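Local coordinates for protein transcriptional regulator (TetR/AcrR family) (Bacillus halodurans, PDB 5GP9) that probably represses genes of fatty acid degradation by binding operator DNA as a TetR-family regulator, and probably responds to a fatty-acid-type effector, at residues K68-M73 against L127-E132; H22-A27 against N49-L54. All coordinates share one frame; numbering follows the deposited sequence.

Contact 1: K68-M73 against L127-E132; sequences KIRSQM and LNLLDE
L129 packs between I69, R70 and M73, and each of its two methyls has its own partners. L129 CD2 packs on I69 CG2 at 3.4 Å. L129 CD1 meets M73 CE tip to tip at 3.2 Å. Both methyl contacts are tighter than usual for two carbons. The M73 chain bends at chi3 (-51°), which sets the place of this CE. L129 CD1 also lies under one face of the R70 guanidinium, towards its rim, 3.7 Å from R70 NH1. The R70 chain slides past L129 in the opposite direction.

Beyond the leucine, R70 forms a salt bridge with E132. R70 NH1 donates to both oxygens, at 2.5 Å to E132 OE2 and 3.1 Å to E132 OE1. Both are met on the syn side. One nitrogen serves both oxygens, and the guanidinium and carboxylate planes are turned 50° apart. E132 OE2 also hydrogen-bonds a glycerol, probably from the crystallisation liquor.

This is packing inside the all-helical C-terminal domain of a TetR-family regulator. The I69 side chain is about 7 Å from the bound palmitic acid. Helices 50-74 and 113-139 run nearly parallel here, 20° apart. I69 also touches M89 of helix 79-95, while L130 packs on that helix and on helix 149-169.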
ATOM      1  N   LYS A  68     -20.638  -0.733  10.134  1.00 37.32           N
ATOM      2  CA  LYS A  68     -20.907  -2.188  10.150  1.00 39.88           C
ATOM      3  C   LYS A  68     -19.897  -2.992  10.937  1.00 43.01           C
ATOM      4  O   LYS A  68     -20.281  -3.977  11.584  1.00 41.11           O
ATOM      5  CB  LYS A  68     -20.947  -2.762   8.760  1.00 41.57           C
ATOM      6  CG  LYS A  68     -22.224  -2.423   8.048  1.00 54.28           C
ATOM      7  CD  LYS A  68     -22.251  -3.002   6.649  1.00 59.35           C
ATOM      8  CE  LYS A  68     -23.586  -2.674   5.999  1.00 66.68           C
ATOM      9  NZ  LYS A  68     -23.521  -2.779   4.528  1.00 71.01           N
ATOM     10  N   ILE A  69     -18.610  -2.623  10.869  1.00 34.52           N
ATOM     11  CA  ILE A  69     -17.616  -3.338  11.636  1.00 34.76           C
ATOM     12  C   ILE A  69     -17.879  -3.131  13.085  1.00 37.35           C
ATOM     13  O   ILE A  69     -17.967  -4.119  13.876  1.00 41.41           O
ATOM     14  CB  ILE A  69     -16.162  -2.972  11.242  1.00 36.46           C
ATOM     15  CG1 ILE A  69     -15.920  -3.444   9.837  1.00 33.26           C
ATOM     16  CG2 ILE A  69     -15.121  -3.646  12.163  1.00 36.44           C
ATOM     17  CD1 ILE A  69     -14.588  -2.972   9.238  1.00 37.38           C
ATOM     18  N   ARG A  70     -18.041  -1.863  13.428  1.00 34.78           N
ATOM     19  CA  ARG A  70     -18.178  -1.440  14.796  1.00 43.80           C
ATOM     20  C   ARG A  70     -19.354  -2.147  15.509  1.00 43.83           C
ATOM     21  O   ARG A  70     -19.242  -2.498  16.684  1.00 52.51           O
ATOM     22  CB  ARG A  70     -18.346   0.068  14.809  1.00 47.06           C
ATOM     23  CG  ARG A  70     -18.128   0.710  16.141  1.00 53.85           C
ATOM     24  CD  ARG A  70     -18.376   2.209  15.998  1.00 56.17           C
ATOM     25  NE  ARG A  70     -17.287   2.916  15.305  1.00 58.49           N
ATOM     26  CZ  ARG A  70     -16.105   3.164  15.871  1.00 57.90           C
ATOM     27  NH1 ARG A  70     -15.839   2.724  17.097  1.00 57.19           N
ATOM     28  NH2 ARG A  70     -15.167   3.821  15.205  1.00 58.92           N
ATOM     29  N   SER A  71     -20.441  -2.394  14.800  1.00 44.85           N
ATOM     30  CA  SER A  71     -21.613  -3.029  15.408  1.00 49.66           C
ATOM     31  C   SER A  71     -21.502  -4.556  15.420  1.00 47.47           C
ATOM     32  O   SER A  71     -22.034  -5.211  16.332  1.00 53.17           O
ATOM     33  CB  SER A  71     -22.921  -2.539  14.776  1.00 53.23           C
ATOM     34  OG  SER A  71     -23.162  -3.153  13.541  1.00 57.59           O
ATOM     35  N   GLN A  72     -20.831  -5.148  14.439  1.00 42.65           N
ATOM     36  CA  GLN A  72     -20.612  -6.591  14.500  1.00 48.60           C
ATOM     37  C   GLN A  72     -19.671  -6.954  15.607  1.00 46.47           C
ATOM     38  O   GLN A  72     -19.844  -7.993  16.224  1.00 46.76           O
ATOM     39  CB  GLN A  72     -20.058  -7.129  13.219  1.00 45.74           C
ATOM     40  CG  GLN A  72     -21.021  -7.059  12.113  1.00 52.10           C
ATOM     41  CD  GLN A  72     -20.450  -7.756  10.952  1.00 55.78           C
ATOM     42  OE1 GLN A  72     -19.520  -8.574  11.097  1.00 59.79           O
ATOM     43  NE2 GLN A  72     -20.973  -7.466   9.784  1.00 64.09           N
ATOM     44  N   MET A  73     -18.662  -6.089  15.803  1.00 46.15           N
ATOM     45  CA  MET A  73     -17.678  -6.205  16.866  1.00 45.07           C
ATOM     46  C   MET A  73     -18.341  -6.038  18.218  1.00 51.61           C
ATOM     47  O   MET A  73     -18.001  -6.743  19.145  1.00 52.90           O
ATOM     48  CB  MET A  73     -16.609  -5.107  16.721  1.00 46.05           C
ATOM     49  CG  MET A  73     -15.564  -5.435  15.686  1.00 45.39           C
ATOM     50  SD  MET A  73     -13.968  -4.582  15.909  1.00 47.75           S
ATOM     51  CE  MET A  73     -14.441  -2.933  16.079  1.00 45.19           C
ATOM     52  N   LEU A 127      -8.875   3.544  10.384  1.00 24.46           N
ATOM     53  CA  LEU A 127      -7.663   3.508  11.258  1.00 28.48           C
ATOM     54  C   LEU A 127      -7.974   3.785  12.724  1.00 29.17           C
ATOM     55  O   LEU A 127      -7.464   3.106  13.532  1.00 26.40           O
ATOM     56  CB  LEU A 127      -6.517   4.400  10.754  1.00 26.77           C
ATOM     57  CG  LEU A 127      -6.083   4.206   9.280  1.00 28.27           C
ATOM     58  CD1 LEU A 127      -4.976   5.189   8.832  1.00 28.80           C
ATOM     59  CD2 LEU A 127      -5.682   2.758   9.032  1.00 24.64           C
ATOM     60  N   ASN A 128      -8.874   4.726  13.041  1.00 28.57           N
ATOM     61  CA  ASN A 128      -9.319   4.940  14.450  1.00 32.25           C
ATOM     62  C   ASN A 128     -10.049   3.758  15.066  1.00 28.63           C
ATOM     63  O   ASN A 128      -9.855   3.429  16.231  1.00 30.61           O
ATOM     64  CB  ASN A 128     -10.213   6.174  14.539  1.00 31.60           C
ATOM     65  CG  ASN A 128      -9.473   7.477  14.252  1.00 33.82           C
ATOM     66  OD1 ASN A 128      -8.246   7.547  14.200  1.00 34.33           O
ATOM     67  ND2 ASN A 128     -10.264   8.532  14.024  1.00 34.58           N
ATOM     68  N   LEU A 129     -10.844   3.058  14.274  1.00 29.06           N
ATOM     69  CA  LEU A 129     -11.452   1.821  14.695  1.00 29.48           C
ATOM     70  C   LEU A 129     -10.424   0.752  15.008  1.00 28.54           C
ATOM     71  O   LEU A 129     -10.503   0.073  16.000  1.00 28.95           O
ATOM     72  CB  LEU A 129     -12.433   1.292  13.616  1.00 32.46           C
ATOM     73  CG  LEU A 129     -13.061  -0.032  14.002  1.00 34.43           C
ATOM     74  CD1 LEU A 129     -13.879   0.144  15.286  1.00 38.86           C
ATOM     75  CD2 LEU A 129     -13.902  -0.534  12.844  1.00 37.25           C
ATOM     76  N   LEU A 130      -9.456   0.583  14.122  1.00 29.06           N
ATOM     77  CA  LEU A 130      -8.327  -0.296  14.392  1.00 27.48           C
ATOM     78  C   LEU A 130      -7.649   0.058  15.761  1.00 26.27           C
ATOM     79  O   LEU A 130      -7.394  -0.785  16.589  1.00 27.13           O
ATOM     80  CB  LEU A 130      -7.284  -0.232  13.266  1.00 27.05           C
ATOM     81  CG  LEU A 130      -7.445  -1.175  12.062  1.00 34.16           C
ATOM     82  CD1 LEU A 130      -6.360  -0.952  11.027  1.00 31.63           C
ATOM     83  CD2 LEU A 130      -7.424  -2.653  12.422  1.00 36.48           C
ATOM     84  N   ASP A 131      -7.389   1.336  15.971  1.00 28.40           N
ATOM     85  CA  ASP A 131      -6.760   1.807  17.231  1.00 32.51           C
ATOM     86  C   ASP A 131      -7.593   1.458  18.487  1.00 31.08           C
ATOM     87  O   ASP A 131      -7.022   0.889  19.477  1.00 30.69           O
ATOM     88  CB  ASP A 131      -6.527   3.317  17.188  1.00 30.38           C
ATOM     89  CG  ASP A 131      -5.459   3.738  16.210  1.00 32.24           C
ATOM     90  OD1 ASP A 131      -4.714   2.892  15.618  1.00 34.50           O
ATOM     91  OD2 ASP A 131      -5.350   4.940  16.018  1.00 31.90           O
ATOM     92  N   GLU A 132      -8.905   1.637  18.375  1.00 34.39           N
ATOM     93  CA  GLU A 132      -9.793   1.236  19.466  1.00 34.04           C
ATOM     94  C   GLU A 132      -9.691  -0.235  19.789  1.00 33.07           C
ATOM     95  O   GLU A 132      -9.631  -0.604  20.965  1.00 32.00           O
ATOM     96  CB  GLU A 132     -11.256   1.565  19.197  1.00 37.11           C
ATOM     97  CG  GLU A 132     -11.587   3.039  18.930  1.00 36.72           C
ATOM     98  CD  GLU A 132     -13.059   3.235  18.578  1.00 44.61           C
ATOM     99  OE1 GLU A 132     -13.397   4.362  18.197  1.00 43.16           O
ATOM    100  OE2 GLU A 132     -13.893   2.270  18.671  1.00 45.03           O
TER

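Contact 2: H22-A27 against N49-L54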
ATOM      1  N   HIS A  22     -12.682   1.619 -17.230  1.00 38.17           N
ATOM      2  CA  HIS A  22     -11.851   2.430 -18.100  1.00 42.43           C
ATOM      3  C   HIS A  22     -10.755   3.170 -17.394  1.00 46.48           C
ATOM      4  O   HIS A  22      -9.951   3.834 -18.042  1.00 51.12           O
ATOM      5  CB  HIS A  22     -12.730   3.447 -18.861  1.00 56.43           C
ATOM      6  CG  HIS A  22     -13.782   2.793 -19.710  1.00 60.87           C
ATOM      7  ND1 HIS A  22     -15.115   3.133 -19.650  1.00 60.09           N
ATOM      8  CD2 HIS A  22     -13.693   1.759 -20.583  1.00 67.16           C
ATOM      9  CE1 HIS A  22     -15.804   2.332 -20.446  1.00 59.36           C
ATOM     10  NE2 HIS A  22     -14.964   1.502 -21.034  1.00 68.69           N
ATOM     11  N   GLY A  23     -10.734   3.118 -16.066  1.00 42.58           N
ATOM     12  CA  GLY A  23      -9.688   3.720 -15.304  1.00 39.25           C
ATOM     13  C   GLY A  23     -10.045   5.110 -15.092  1.00 34.75           C
ATOM     14  O   GLY A  23     -10.864   5.668 -15.848  1.00 45.31           O
ATOM     15  N   TYR A  24      -9.443   5.711 -14.068  1.00 35.27           N
ATOM     16  CA  TYR A  24      -9.864   7.000 -13.552  1.00 35.99           C
ATOM     17  C   TYR A  24      -9.651   8.138 -14.524  1.00 46.45           C
ATOM     18  O   TYR A  24     -10.492   9.060 -14.620  1.00 42.93           O
ATOM     19  CB  TYR A  24      -9.174   7.362 -12.249  1.00 41.20           C
ATOM     20  CG  TYR A  24      -9.487   8.771 -11.682  1.00 43.06           C
ATOM     21  CD1 TYR A  24     -10.703   9.077 -11.137  1.00 43.15           C
ATOM     22  CD2 TYR A  24      -8.517   9.775 -11.669  1.00 51.76           C
ATOM     23  CE1 TYR A  24     -10.973  10.312 -10.616  1.00 39.47           C
ATOM     24  CE2 TYR A  24      -8.783  11.025 -11.137  1.00 45.40           C
ATOM     25  CZ  TYR A  24     -10.008  11.288 -10.634  1.00 50.21           C
ATOM     26  OH  TYR A  24     -10.296  12.510 -10.127  1.00 49.93           O
ATOM     27  N   HIS A  25      -8.503   8.113 -15.178  1.00 44.69           N
ATOM     28  CA  HIS A  25      -8.157   9.182 -16.091  1.00 58.90           C
ATOM     29  C   HIS A  25      -9.128   9.284 -17.270  1.00 50.25           C
ATOM     30  O   HIS A  25      -9.571  10.358 -17.599  1.00 56.10           O
ATOM     31  CB  HIS A  25      -6.722   9.007 -16.607  1.00 67.87           C
ATOM     32  CG  HIS A  25      -5.684   9.024 -15.522  1.00 81.15           C
ATOM     33  ND1 HIS A  25      -4.702   8.056 -15.415  1.00 88.25           N
ATOM     34  CD2 HIS A  25      -5.487   9.875 -14.486  1.00 83.05           C
ATOM     35  CE1 HIS A  25      -3.930   8.324 -14.377  1.00 83.66           C
ATOM     36  NE2 HIS A  25      -4.390   9.415 -13.791  1.00 85.03           N
ATOM     37  N   GLN A  26      -9.395   8.173 -17.930  1.00 53.87           N
ATOM     38  CA  GLN A  26     -10.376   8.111 -18.986  1.00 53.56           C
ATOM     39  C   GLN A  26     -11.859   8.215 -18.540  1.00 59.88           C
ATOM     40  O   GLN A  26     -12.730   8.437 -19.375  1.00 63.71           O
ATOM     41  CB  GLN A  26     -10.213   6.806 -19.755  1.00 61.10           C
ATOM     42  CG  GLN A  26      -9.014   6.780 -20.669  1.00 71.16           C
ATOM     43  CD  GLN A  26      -8.937   5.499 -21.470  1.00 80.06           C
ATOM     44  OE1 GLN A  26      -9.822   4.632 -21.399  1.00 90.54           O
ATOM     45  NE2 GLN A  26      -7.877   5.374 -22.251  1.00 88.15           N
ATOM     46  N   ALA A  27     -12.171   8.011 -17.266  1.00 53.09           N
ATOM     47  CA  ALA A  27     -13.548   8.183 -16.791  1.00 53.91           C
ATOM     48  C   ALA A  27     -13.901   9.662 -16.991  1.00 53.62           C
ATOM     49  O   ALA A  27     -13.080  10.514 -16.737  1.00 60.76           O
ATOM     50  CB  ALA A  27     -13.674   7.791 -15.325  1.00 49.26           C
ATOM     51  N   ASN A  49     -17.468  17.710 -10.257  1.00 30.93           N
ATOM     52  CA  ASN A  49     -16.602  17.178 -11.248  1.00 35.06           C
ATOM     53  C   ASN A  49     -16.274  15.753 -10.820  1.00 30.92           C
ATOM     54  O   ASN A  49     -16.756  15.298  -9.768  1.00 32.90           O
ATOM     55  CB  ASN A  49     -15.293  18.020 -11.388  1.00 38.71           C
ATOM     56  CG  ASN A  49     -14.387  17.914 -10.180  1.00 44.94           C
ATOM     57  OD1 ASN A  49     -14.829  17.576  -9.046  1.00 38.01           O
ATOM     58  ND2 ASN A  49     -13.079  18.251 -10.396  1.00 52.78           N
ATOM     59  N   LYS A  50     -15.485  15.100 -11.639  1.00 36.40           N
ATOM     60  CA  LYS A  50     -15.102  13.709 -11.427  1.00 42.18           C
ATOM     61  C   LYS A  50     -14.495  13.443 -10.047  1.00 40.48           C
ATOM     62  O   LYS A  50     -14.769  12.431  -9.425  1.00 35.24           O
ATOM     63  CB  LYS A  50     -14.150  13.313 -12.550  1.00 46.39           C
ATOM     64  CG  LYS A  50     -13.574  11.923 -12.452  1.00 54.21           C
ATOM     65  CD  LYS A  50     -12.870  11.536 -13.721  1.00 52.72           C
ATOM     66  CE  LYS A  50     -11.701  12.459 -14.070  1.00 51.37           C
ATOM     67  NZ  LYS A  50     -10.853  11.660 -14.984  1.00 53.40           N
ATOM     68  N   GLU A  51     -13.637  14.355  -9.577  1.00 41.68           N
ATOM     69  CA  GLU A  51     -12.967  14.193  -8.273  1.00 34.37           C
ATOM     70  C   GLU A  51     -13.872  14.225  -7.157  1.00 32.92           C
ATOM     71  O   GLU A  51     -13.748  13.468  -6.172  1.00 32.92           O
ATOM     72  CB  GLU A  51     -11.883  15.287  -8.027  1.00 42.68           C
ATOM     73  CG  GLU A  51     -10.513  14.787  -8.390  1.00 55.78           C
ATOM     74  CD  GLU A  51      -9.351  15.660  -7.956  1.00 55.90           C
ATOM     75  OE1 GLU A  51      -9.470  16.423  -6.924  1.00 48.55           O
ATOM     76  OE2 GLU A  51      -8.343  15.521  -8.714  1.00 52.42           O
ATOM     77  N   ASP A  52     -14.847  15.094  -7.275  1.00 33.09           N
ATOM     78  CA  ASP A  52     -15.799  15.230  -6.243  1.00 32.66           C
ATOM     79  C   ASP A  52     -16.653  13.943  -6.134  1.00 29.83           C
ATOM     80  O   ASP A  52     -17.000  13.528  -4.976  1.00 30.41           O
ATOM     81  CB  ASP A  52     -16.690  16.427  -6.532  1.00 35.70           C
ATOM     82  CG  ASP A  52     -17.677  16.687  -5.453  1.00 34.53           C
ATOM     83  OD1 ASP A  52     -17.442  16.418  -4.258  1.00 38.12           O
ATOM     84  OD2 ASP A  52     -18.760  17.154  -5.765  1.00 36.18           O
ATOM     85  N   VAL A  53     -16.945  13.347  -7.288  1.00 32.39           N
ATOM     86  CA  VAL A  53     -17.726  12.029  -7.346  1.00 31.86           C
ATOM     87  C   VAL A  53     -16.939  10.938  -6.607  1.00 30.27           C
ATOM     88  O   VAL A  53     -17.464  10.272  -5.678  1.00 29.97           O
ATOM     89  CB  VAL A  53     -17.985  11.511  -8.789  1.00 37.59           C
ATOM     90  CG1 VAL A  53     -18.780  10.183  -8.730  1.00 35.91           C
ATOM     91  CG2 VAL A  53     -18.738  12.532  -9.678  1.00 35.66           C
ATOM     92  N   LEU A  54     -15.680  10.859  -6.957  1.00 28.57           N
ATOM     93  CA  LEU A  54     -14.711   9.919  -6.322  1.00 36.04           C
ATOM     94  C   LEU A  54     -14.519  10.059  -4.824  1.00 36.34           C
ATOM     95  O   LEU A  54     -14.682   9.095  -4.082  1.00 28.65           O
ATOM     96  CB  LEU A  54     -13.405   9.956  -7.093  1.00 34.08           C
ATOM     97  CG  LEU A  54     -12.256   8.985  -6.701  1.00 34.11           C
ATOM     98  CD1 LEU A  54     -12.670   7.561  -6.952  1.00 38.56           C
ATOM     99  CD2 LEU A  54     -10.984   9.302  -7.431  1.00 39.43           C
TER
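K50 lies across one face of the Y24 ring and ends among backbone carbonyls, tying two helices of the TetR-type helix-turn-helix domain together. Helix 8-26 ends here and helix 50-74 begins. The predicted helix-turn-helix motif lies between them in the chain.

The hydrogen bonds across the contact come from the lysine ammonium. K50 NZ donates to Y24 O at 2.7 Å and to A27 O at 3.1 Å. K50 NZ is tilted 20° from the plane of the Y24 carbonyl. H25 O is also close, 3.2 Å from K50 NZ. These carbonyls lie where helix 8-26 gives way to the following loop. Such a cluster of carbonyl oxygens would be expected to favour the ammonium charge.

The same lysine makes a cation-pi contact. K50 NZ stands 4.3 Å from the centroid of the Y24 ring, 5° off the normal. K50 CE adds a CH-pi contact over the same face. The chain bends at chi3 (60°), which sets CE over the ring.

Apolar packing completes the contact. L54 CD2 approaches Y24 CE1 obliquely at 3.3 Å, and A27 CB faces K50 CD more loosely. Around the contact, L54 and A27 also touch I19 of helix 8-26. H25 packs on S111 of the second subunit.

At the start of helix 50-74, N49 is the N-cap. N49 OD1 accepts from D52 N at 3.0 Å, with the donor above the plane of the side-chain carbonyl.

Contact 2 comes first along the chain. Both contacts use helix 50-74. Residues 49-54 hold its N-terminal start and residues 68-73 lie near its other end. The centres are 29 Å apart and the nearest atoms about 17 Å. The contacts lie on opposite sides of the chain's centre. Contact 2 belongs to the DNA-binding domain and contact 1 to the C-terminal domain. Helix 50-74 therefore runs from the DNA-binding part into the C-terminal part, which in TetR-family regulators receives the effector. The bound palmitic acid lies about 7 Å from the I69 side chain and about 10 Å from that of L54. This is consistent with a path for coupling ligand binding to operator binding.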